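Putative NAD-dependent epimerase/dehydratase (Bacillus halodurans, PDB 3E8X) binds NADP and is probably an NAD(P)-dependent epimerase, dehydratase or related reductase whose substrate is not known. Local coordinates at residues R125-S130 against A205-Q210; E117-G122 against S161-T166; P186-I191 against E219-D224. One frame throughout, in Å; residues are numbered along the deposited sequence. Where two conformers were deposited one is given.

Interaction 1 of 3, residues R125-S130 against A205-Q210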
loop_
_atom_site.group_PDB
_atom_site.type_symbol
_atom_site.label_atom_id
_atom_site.label_comp_id
_atom_site.label_asym_id
_atom_site.label_seq_id
_atom_site.Cartn_x
_atom_site.Cartn_y
_atom_site.Cartn_z
ATOM N N ARG A 125 -19.395 9.762 -6.448
ATOM C CA ARG A 125 -18.884 9.244 -7.723
ATOM C C ARG A 125 -17.370 9.367 -7.838
ATOM O O ARG A 125 -16.812 10.447 -7.732
ATOM C CB ARG A 125 -19.624 9.926 -8.879
ATOM C CG ARG A 125 -19.350 9.319 -10.247
ATOM C CD ARG A 125 -19.757 7.852 -10.337
ATOM N NE ARG A 125 -19.769 7.302 -11.707
ATOM C CZ ARG A 125 -19.321 6.096 -12.024
ATOM N NH1 ARG A 125 -18.832 5.297 -11.109
ATOM N NH2 ARG A 125 -19.354 5.675 -13.270
ATOM N N PHE A 126 -16.714 8.224 -8.040
ATOM C CA PHE A 126 -15.275 8.148 -8.083
ATOM C C PHE A 126 -14.820 7.233 -9.238
ATOM O O PHE A 126 -15.179 6.040 -9.297
ATOM C CB PHE A 126 -14.744 7.651 -6.741
ATOM C CG PHE A 126 -13.273 7.906 -6.516
ATOM C CD1 PHE A 126 -12.860 8.844 -5.575
ATOM C CD2 PHE A 126 -12.303 7.179 -7.203
ATOM C CE1 PHE A 126 -11.518 9.074 -5.360
ATOM C CE2 PHE A 126 -10.943 7.422 -7.000
ATOM C CZ PHE A 126 -10.553 8.370 -6.072
ATOM N N ILE A 127 -14.030 7.794 -10.150
ATOM C CA ILE A 127 -13.413 7.015 -11.233
ATOM C C ILE A 127 -11.885 6.927 -11.012
ATOM O O ILE A 127 -11.179 7.938 -10.949
ATOM C CB ILE A 127 -13.698 7.661 -12.638
ATOM C CG1 ILE A 127 -15.149 8.247 -12.702
ATOM C CG2 ILE A 127 -13.304 6.678 -13.808
ATOM C CD1 ILE A 127 -16.229 7.265 -12.484
HETATM N N MSE A 128 -11.400 5.698 -10.860
HETATM C CA MSE A 128 -10.007 5.402 -10.757
HETATM C C MSE A 128 -9.420 5.040 -12.129
HETATM O O MSE A 128 -9.941 4.189 -12.852
HETATM C CB MSE A 128 -9.820 4.237 -9.811
HETATM C CG MSE A 128 -8.440 3.652 -9.820
HETATM SE SE MSE A 128 -7.277 4.952 -8.950
HETATM C CE MSE A 128 -7.729 4.752 -7.106
ATOM N N VAL A 129 -8.334 5.719 -12.491
ATOM C CA VAL A 129 -7.506 5.333 -13.639
ATOM C C VAL A 129 -6.380 4.484 -13.086
ATOM O O VAL A 129 -5.467 4.966 -12.470
ATOM C CB VAL A 129 -6.971 6.553 -14.422
ATOM C CG1 VAL A 129 -6.187 6.120 -15.645
ATOM C CG2 VAL A 129 -8.138 7.472 -14.791
ATOM N N SER A 130 -6.503 3.198 -13.328
ATOM C CA SER A 130 -5.598 2.212 -12.853
ATOM C C SER A 130 -4.755 1.682 -14.025
ATOM O O SER A 130 -4.268 2.460 -14.846
ATOM C CB SER A 130 -6.416 1.102 -12.169
ATOM O OG SER A 130 -5.588 0.167 -11.568
ATOM N N ALA A 205 -14.790 9.757 -19.711
ATOM C CA ALA A 205 -15.852 10.761 -19.925
ATOM C C ALA A 205 -17.206 10.095 -20.279
ATOM O O ALA A 205 -18.272 10.538 -19.854
ATOM C CB ALA A 205 -15.431 11.779 -21.004
ATOM N N GLU A 206 -17.160 8.996 -21.012
ATOM C CA GLU A 206 -18.385 8.334 -21.439
ATOM C C GLU A 206 -19.141 7.773 -20.231
ATOM O O GLU A 206 -20.376 7.785 -20.212
ATOM C CB GLU A 206 -18.074 7.207 -22.439
ATOM C CG GLU A 206 -19.297 6.590 -23.095
ATOM C CD GLU A 206 -20.052 7.542 -24.028
ATOM O OE1 GLU A 206 -19.508 8.590 -24.444
ATOM O OE2 GLU A 206 -21.180 7.204 -24.386
ATOM N N LEU A 207 -18.397 7.297 -19.228
ATOM C CA LEU A 207 -19.016 6.537 -18.125
ATOM C C LEU A 207 -19.203 7.311 -16.805
ATOM O O LEU A 207 -19.874 6.838 -15.913
ATOM C CB LEU A 207 -18.269 5.187 -17.927
ATOM C CG LEU A 207 -16.770 5.085 -17.554
ATOM C CD1 LEU A 207 -16.526 5.604 -16.158
ATOM C CD2 LEU A 207 -16.389 3.607 -17.644
ATOM N N VAL A 208 -18.726 8.546 -16.731
ATOM C CA VAL A 208 -18.756 9.267 -15.486
ATOM C C VAL A 208 -20.185 9.437 -14.913
ATOM O O VAL A 208 -20.400 9.342 -13.688
ATOM C CB VAL A 208 -17.917 10.587 -15.553
ATOM C CG1 VAL A 208 -18.634 11.613 -16.414
ATOM C CG2 VAL A 208 -17.640 11.115 -14.130
ATOM N N ASP A 209 -21.171 9.619 -15.774
ATOM C CA ASP A 209 -22.521 9.802 -15.321
ATOM C C ASP A 209 -23.372 8.577 -15.558
ATOM O O ASP A 209 -24.575 8.682 -15.463
ATOM C CB ASP A 209 -23.193 11.007 -15.989
ATOM C CG ASP A 209 -23.185 10.929 -17.508
ATOM O OD1 ASP A 209 -22.673 9.953 -18.106
ATOM O OD2 ASP A 209 -23.641 11.902 -18.092
ATOM N N GLN A 210 -22.756 7.434 -15.844
ATOM C CA GLN A 210 -23.505 6.196 -16.071
ATOM C C GLN A 210 -23.599 5.335 -14.810
ATOM O O GLN A 210 -22.640 4.684 -14.414
ATOM C CB GLN A 210 -22.903 5.434 -17.248
ATOM C CG GLN A 210 -22.856 6.281 -18.513
ATOM C CD GLN A 210 -24.231 6.673 -19.047
ATOM O OE1 GLN A 210 -24.574 7.864 -19.185
ATOM N NE2 GLN A 210 -25.026 5.684 -19.334
#
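Arg125, at the start of strand 125-129, reaches across to the carbonyl groups at the C-terminal end of helix 197-207. Two hydrogen bonds carry the polar part. Arg125 NE donates to Val208 O at 2.9 Å with an N-H...O angle of 162°, and Arg125 NH2 donates to Leu207 O, also at 2.9 Å. Both acceptors lie close to the guanidinium plane, at its edge, whereas each nitrogen stands above the plane of the carbonyl it meets. The side chain turns at chi2 (60°), which carries the guanidinium back over Ile127 instead of straight on from the strand. Leu207 O accepts a second bond, from Gln210 N, which closes the type I turn from Leu207 to Gln210 and comes from the carbonyl face opposite Arg125 NH2; Thr213 OG1 adds a weak one.

The apolar part centres on Ile127. Its CD1 lies 3.3 Å above the guanidinium plane, over the middle of the group, and also meets Leu207 CD1 at 4.0 Å. Ile127 CG1 touches Val208 CG2 at 4.1 Å, the two side chains crossing at about a right angle. Val208 also packs on Leu41, and so bridges Ile127 of the sheet and helix 32-43.

The remaining guanidinium nitrogen, Arg125 NH1, is bonded to Thr166 OG1 and Asp164 O of the adjacent strand. With its edges taken up on both sides and a methyl over one face, the group is probably held against rotation. Its positive charge lies among carbonyl oxygens at a helix C-terminus, where the helix dipole would probably stabilise it, so one buried arginine ties the Rossmann-type sheet to the helix end.

Interaction 2 of 3, residues E117-G122 against S161-T166; sequences EAEKRG and SSLDYT
Glu119 of helix 100-121 and Leu163, just ahead of strand 164-174, cross obliquely, the glutamate's aliphatic part lying against the leucine and its carboxylate running on to the serines beyond. Glu119 CG meets Leu163 CD2 at 3.8 Å. With CG beside the backbone N (chi1 -57°) and the chain extended beyond it, the carboxylate is carried to Ser162. One oxygen does all the bonding there. Ser162 OG donates to the anti lone pair of Glu119 OE2 at 2.7 Å, while Ser162 N donates to the same Glu119 OE2 at 2.9 Å from the syn side, 34° out of the carboxylate plane; its N-H...O angle is 164°. The hydroxyl and backbone amide of a single residue thus close on one carboxylate oxygen and fix where it sits. Ser161 CB lies against the carboxylate at 3.7 Å from Glu119 OE2, and Ser161 OG accepts from Leu163 N in an ST turn while also bonding Leu158 O.

Deeper in, the Leu163 methyls face the helix: Leu163 CD1 packs on Ala118 CB at 4.1 Å. The helix closes with a Schellman motif, Gly122 having positive phi.

Leu163 also touches Leu158 of helix 145-160 and Phe126 of strand 125-129. The contact therefore joins the C-terminal turn of helix 100-121 to the connection between helix 145-160 and strand 164-174, beside the parallel strands 125-129 and 164-174 and away from the NADP site.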
loop_
_atom_site.group_PDB
_atom_site.type_symbol
_atom_site.label_atom_id
_atom_site.label_comp_id
_atom_site.label_asym_id
_atom_site.label_seq_id
_atom_site.Cartn_x
_atom_site.Cartn_y
_atom_site.Cartn_z
ATOM N N GLU A 117 -10.985 11.651 1.396
ATOM C CA GLU A 117 -11.549 12.998 1.282
ATOM C C GLU A 117 -12.931 12.983 0.598
ATOM O O GLU A 117 -13.793 13.705 1.019
ATOM C CB GLU A 117 -10.597 13.918 0.534
ATOM C CG GLU A 117 -11.064 15.364 0.526
ATOM C CD GLU A 117 -11.052 15.992 1.912
ATOM O OE1 GLU A 117 -11.913 16.895 2.142
ATOM O OE2 GLU A 117 -10.193 15.573 2.746
ATOM N N ALA A 118 -13.119 12.159 -0.445
ATOM C CA ALA A 118 -14.414 11.981 -1.088
ATOM C C ALA A 118 -15.456 11.405 -0.118
ATOM O O ALA A 118 -16.561 11.943 -0.048
ATOM C CB ALA A 118 -14.311 11.133 -2.377
ATOM N N GLU A 119 -15.115 10.360 0.650
ATOM C CA GLU A 119 -16.024 9.847 1.691
ATOM C C GLU A 119 -16.427 10.890 2.736
ATOM O O GLU A 119 -17.622 11.045 3.048
ATOM C CB GLU A 119 -15.418 8.636 2.394
ATOM C CG GLU A 119 -15.085 7.561 1.393
ATOM C CD GLU A 119 -15.078 6.195 1.932
ATOM O OE1 GLU A 119 -14.003 5.793 2.421
ATOM O OE2 GLU A 119 -16.122 5.523 1.820
ATOM N N LYS A 120 -15.413 11.559 3.283
ATOM C CA LYS A 120 -15.563 12.625 4.253
ATOM C C LYS A 120 -16.595 13.648 3.766
ATOM O O LYS A 120 -17.523 14.009 4.468
ATOM C CB LYS A 120 -14.161 13.235 4.446
ATOM C CG LYS A 120 -13.995 14.365 5.416
ATOM C CD LYS A 120 -12.511 14.795 5.499
ATOM C CE LYS A 120 -11.556 13.607 5.799
ATOM N NZ LYS A 120 -10.285 14.014 6.509
ATOM N N ARG A 121 -16.418 14.097 2.533
ATOM C CA ARG A 121 -17.307 15.095 1.921
ATOM C C ARG A 121 -18.644 14.581 1.367
ATOM O O ARG A 121 -19.524 15.373 1.109
ATOM C CB ARG A 121 -16.557 15.871 0.845
ATOM C CG ARG A 121 -15.502 16.808 1.476
ATOM C CD ARG A 121 -15.008 17.758 0.431
ATOM N NE ARG A 121 -14.039 18.749 0.900
ATOM C CZ ARG A 121 -14.326 20.042 1.073
ATOM N NH1 ARG A 121 -15.560 20.517 0.867
ATOM N NH2 ARG A 121 -13.368 20.869 1.454
ATOM N N GLY A 122 -18.827 13.277 1.257
ATOM C CA GLY A 122 -20.049 12.737 0.698
ATOM C C GLY A 122 -20.123 12.809 -0.829
ATOM O O GLY A 122 -21.200 12.716 -1.369
ATOM N N SER A 161 -14.219 0.913 -0.089
ATOM C CA SER A 161 -14.877 2.168 0.282
ATOM C C SER A 161 -16.392 2.095 0.102
ATOM O O SER A 161 -16.936 1.141 -0.439
ATOM C CB SER A 161 -14.330 3.320 -0.587
ATOM O OG SER A 161 -14.889 3.308 -1.890
ATOM N N SER A 162 -17.075 3.146 0.531
ATOM C CA SER A 162 -18.508 3.273 0.306
ATOM C C SER A 162 -18.865 4.015 -0.988
ATOM O O SER A 162 -20.026 4.354 -1.194
ATOM C CB SER A 162 -19.117 4.051 1.462
ATOM O OG SER A 162 -18.768 5.419 1.301
ATOM N N LEU A 163 -17.885 4.278 -1.851
ATOM C CA LEU A 163 -18.087 5.141 -3.008
ATOM C C LEU A 163 -18.738 4.427 -4.203
ATOM O O LEU A 163 -18.654 3.218 -4.354
ATOM C CB LEU A 163 -16.754 5.774 -3.419
ATOM C CG LEU A 163 -16.032 6.653 -2.398
ATOM C CD1 LEU A 163 -14.657 7.103 -2.995
ATOM C CD2 LEU A 163 -16.866 7.860 -1.947
ATOM N N ASP A 164 -19.396 5.206 -5.057
ATOM C CA ASP A 164 -19.977 4.686 -6.286
ATOM C C ASP A 164 -18.868 4.713 -7.329
ATOM O O ASP A 164 -18.750 5.659 -8.105
ATOM C CB ASP A 164 -21.139 5.556 -6.730
ATOM C CG ASP A 164 -22.384 5.360 -5.909
ATOM O OD1 ASP A 164 -22.508 4.351 -5.172
ATOM O OD2 ASP A 164 -23.256 6.246 -6.026
ATOM N N TYR A 165 -18.064 3.670 -7.334
ATOM C CA TYR A 165 -16.796 3.704 -8.042
ATOM C C TYR A 165 -16.899 3.041 -9.396
ATOM O O TYR A 165 -17.768 2.223 -9.632
ATOM C CB TYR A 165 -15.648 3.066 -7.216
ATOM C CG TYR A 165 -15.749 1.562 -6.998
ATOM C CD1 TYR A 165 -15.284 0.669 -7.955
ATOM C CD2 TYR A 165 -16.298 1.030 -5.819
ATOM C CE1 TYR A 165 -15.376 -0.714 -7.771
ATOM C CE2 TYR A 165 -16.404 -0.378 -5.639
ATOM C CZ TYR A 165 -15.920 -1.223 -6.608
ATOM O OH TYR A 165 -16.018 -2.590 -6.452
ATOM N N THR A 166 -15.964 3.397 -10.272
ATOM C CA THR A 166 -15.633 2.586 -11.464
ATOM C C THR A 166 -14.117 2.654 -11.570
ATOM O O THR A 166 -13.532 3.742 -11.461
ATOM C CB THR A 166 -16.262 3.154 -12.771
ATOM O OG1 THR A 166 -17.678 3.265 -12.620
ATOM C CG2 THR A 166 -15.932 2.224 -13.953
#

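Interaction 3 of 3, residues P186-I191 against E219-D224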
loop_
_atom_site.group_PDB
_atom_site.type_symbol
_atom_site.label_atom_id
_atom_site.label_comp_id
_atom_site.label_asym_id
_atom_site.label_seq_id
_atom_site.Cartn_x
_atom_site.Cartn_y
_atom_site.Cartn_z
ATOM N N PRO A 186 -13.374 -8.077 -17.954
ATOM C CA PRO A 186 -13.044 -8.018 -16.529
ATOM C C PRO A 186 -11.566 -8.267 -16.289
ATOM O O PRO A 186 -10.997 -7.747 -15.349
ATOM C CB PRO A 186 -13.863 -9.150 -15.905
ATOM C CG PRO A 186 -14.642 -9.758 -16.988
ATOM C CD PRO A 186 -14.458 -9.018 -18.251
ATOM N N HIS A 187 -10.993 -9.127 -17.129
ATOM C CA HIS A 187 -9.620 -9.455 -17.078
ATOM C C HIS A 187 -9.189 -10.250 -18.320
ATOM O O HIS A 187 -9.607 -11.391 -18.506
ATOM C CB HIS A 187 -9.338 -10.255 -15.802
ATOM C CG HIS A 187 -7.915 -10.699 -15.679
ATOM N ND1 HIS A 187 -6.862 -9.825 -15.793
ATOM C CD2 HIS A 187 -7.374 -11.922 -15.468
ATOM C CE1 HIS A 187 -5.727 -10.488 -15.639
ATOM N NE2 HIS A 187 -6.010 -11.760 -15.433
ATOM N N PHE A 188 -8.331 -9.673 -19.150
ATOM C CA PHE A 188 -7.846 -10.363 -20.319
ATOM C C PHE A 188 -6.831 -11.423 -19.901
ATOM O O PHE A 188 -6.017 -11.197 -18.984
ATOM C CB PHE A 188 -7.148 -9.388 -21.246
ATOM C CG PHE A 188 -8.053 -8.391 -21.899
ATOM C CD1 PHE A 188 -8.867 -8.769 -22.953
ATOM C CD2 PHE A 188 -8.015 -7.044 -21.524
ATOM C CE1 PHE A 188 -9.680 -7.844 -23.585
ATOM C CE2 PHE A 188 -8.833 -6.121 -22.148
ATOM C CZ PHE A 188 -9.657 -6.514 -23.169
ATOM N N SER A 189 -6.887 -12.576 -20.561
ATOM C CA SER A 189 -5.945 -13.667 -20.318
ATOM C C SER A 189 -4.615 -13.392 -20.965
ATOM O O SER A 189 -3.630 -13.985 -20.576
ATOM C CB SER A 189 -6.498 -14.986 -20.849
ATOM O OG SER A 189 -6.925 -14.790 -22.174
ATOM N N GLU A 190 -4.589 -12.508 -21.954
ATOM C CA GLU A 190 -3.343 -11.898 -22.417
ATOM C C GLU A 190 -3.561 -10.473 -22.937
ATOM O O GLU A 190 -4.672 -10.106 -23.316
ATOM C CB GLU A 190 -2.700 -12.757 -23.487
ATOM C CG GLU A 190 -3.481 -12.794 -24.786
ATOM C CD GLU A 190 -2.861 -13.741 -25.788
ATOM O OE1 GLU A 190 -1.714 -14.229 -25.554
ATOM O OE2 GLU A 190 -3.524 -13.988 -26.822
ATOM N N ILE A 191 -2.487 -9.694 -22.944
ATOM C CA ILE A 191 -2.497 -8.318 -23.422
ATOM C C ILE A 191 -1.572 -8.287 -24.632
ATOM O O ILE A 191 -0.367 -8.504 -24.497
ATOM C CB ILE A 191 -1.957 -7.330 -22.341
ATOM C CG1 ILE A 191 -2.795 -7.405 -21.060
ATOM C CG2 ILE A 191 -1.867 -5.899 -22.880
ATOM C CD1 ILE A 191 -4.229 -6.921 -21.176
ATOM N N GLU A 219 -10.716 -3.956 -17.642
ATOM C CA GLU A 219 -9.535 -3.647 -18.466
ATOM C C GLU A 219 -9.973 -3.172 -19.872
ATOM O O GLU A 219 -11.009 -3.585 -20.372
ATOM C CB GLU A 219 -8.596 -4.856 -18.527
ATOM C CG GLU A 219 -8.096 -5.271 -17.131
ATOM C CD GLU A 219 -7.336 -6.605 -17.102
ATOM O OE1 GLU A 219 -6.983 -7.139 -18.193
ATOM O OE2 GLU A 219 -7.116 -7.110 -15.972
ATOM N N VAL A 220 -9.202 -2.255 -20.458
ATOM C CA VAL A 220 -9.569 -1.639 -21.740
ATOM C C VAL A 220 -8.363 -1.496 -22.665
ATOM O O VAL A 220 -7.316 -0.983 -22.249
ATOM C CB VAL A 220 -10.396 -0.311 -21.547
ATOM C CG1 VAL A 220 -9.623 0.796 -20.794
ATOM C CG2 VAL A 220 -11.006 0.133 -22.909
ATOM N N LEU A 221 -8.513 -2.036 -23.899
ATOM C CA LEU A 221 -7.539 -1.934 -24.980
ATOM C C LEU A 221 -8.182 -1.249 -26.181
ATOM O O LEU A 221 -9.407 -1.107 -26.239
ATOM C CB LEU A 221 -7.035 -3.341 -25.376
ATOM C CG LEU A 221 -6.416 -4.194 -24.232
ATOM C CD1 LEU A 221 -6.050 -5.605 -24.682
ATOM C CD2 LEU A 221 -5.219 -3.478 -23.585
ATOM N N ASN A 222 -7.383 -0.789 -27.155
ATOM C CA ASN A 222 -7.992 -0.428 -28.452
ATOM C C ASN A 222 -8.445 -1.724 -29.087
ATOM O O ASN A 222 -7.861 -2.773 -28.873
ATOM C CB ASN A 222 -7.062 0.361 -29.411
ATOM C CG ASN A 222 -7.032 1.887 -29.128
ATOM O OD1 ASN A 222 -5.968 2.417 -28.878
ATOM N ND2 ASN A 222 -8.191 2.586 -29.204
ATOM N N GLY A 223 -9.496 -1.626 -29.879
ATOM C CA GLY A 223 -10.159 -2.784 -30.490
ATOM C C GLY A 223 -11.145 -2.306 -31.552
ATOM O O GLY A 223 -10.884 -1.304 -32.246
ATOM N N ASP A 224 -12.299 -2.949 -31.622
ATOM C CA ASP A 224 -13.209 -2.744 -32.733
ATOM C C ASP A 224 -14.586 -2.195 -32.405
ATOM O O ASP A 224 -15.361 -1.904 -33.304
ATOM C CB ASP A 224 -13.349 -4.065 -33.461
ATOM C CG ASP A 224 -12.073 -4.437 -34.219
ATOM O OD1 ASP A 224 -11.336 -3.520 -34.691
ATOM O OD2 ASP A 224 -11.796 -5.651 -34.343
HETATM O O HOH W 1 -8.982 -6.324 -14.152
HETATM O O HOH W 2 -5.066 -8.768 -18.285
#
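The loop 186-191 arches over strand 216-223, with CA atoms 5.9 Å apart at Pro186 and Glu219 but 8.3 Å at Ile191 and Leu221. Glu219 reaches up into this arch, CG beside its backbone N (chi1 -60°) and the chain extended beyond. His187 ND1 donates to Glu219 OE2 at 2.7 Å in a nearly straight bond of 170°; the oxygen lies in the ring plane, at the ring's edge, although imidazole and carboxylate planes are 85° apart. The other oxygen, Glu219 OE1, accepts from Phe188 N at 3.0 Å, the amide standing well above the carboxylate plane. Two waters complete the grip, one joining Pro186 O to Glu219 OE2, the other Phe188 O to Glu219 OE1. With an alanine at Glu219, His187 ND1 and Phe188 N would probably lose their acceptor and the imidazole would be freer to turn.

Beyond the carboxylate the contact turns apolar. Leu221 CD1 sits over one face of the Phe188 ring, 4.0 Å from its centroid, in a CH-pi contact. Phe188 CE2 approaches Leu221 CG at 3.7 Å, and Ile191 CD1 meets Leu221 CD1 at 4.2 Å.

Each carboxylate oxygen is gripped by a protein N-H and a water, an arrangement that would probably stabilise its negative charge and that pins the loop by polar bonds at one end and by packing at the other.

In the fold
All three contacts reach the same mixed sheet. Interactions 1 and 2, with centres 13 Å apart, touch directly: strands 125-129 and 164-174 are parallel neighbours, and Phe126 O probably accepts a hydrogen bond from Thr166 N (2.9 Å). Interaction 3 lies farther along the sheet, its centre about 18 Å from that of interaction 1 and 27 Å from that of interaction 2, and touches neither. Along the chain the segments of interaction 1 alternate with those of each other contact, while interaction 2 closes before interaction 3 opens. Helix 100-121 is held to the connection entering strand 164-174, and helix 197-207 and loop 186-191 to strands of the sheet, whose strand 125-129 leads to Ser130 in the NADP pocket.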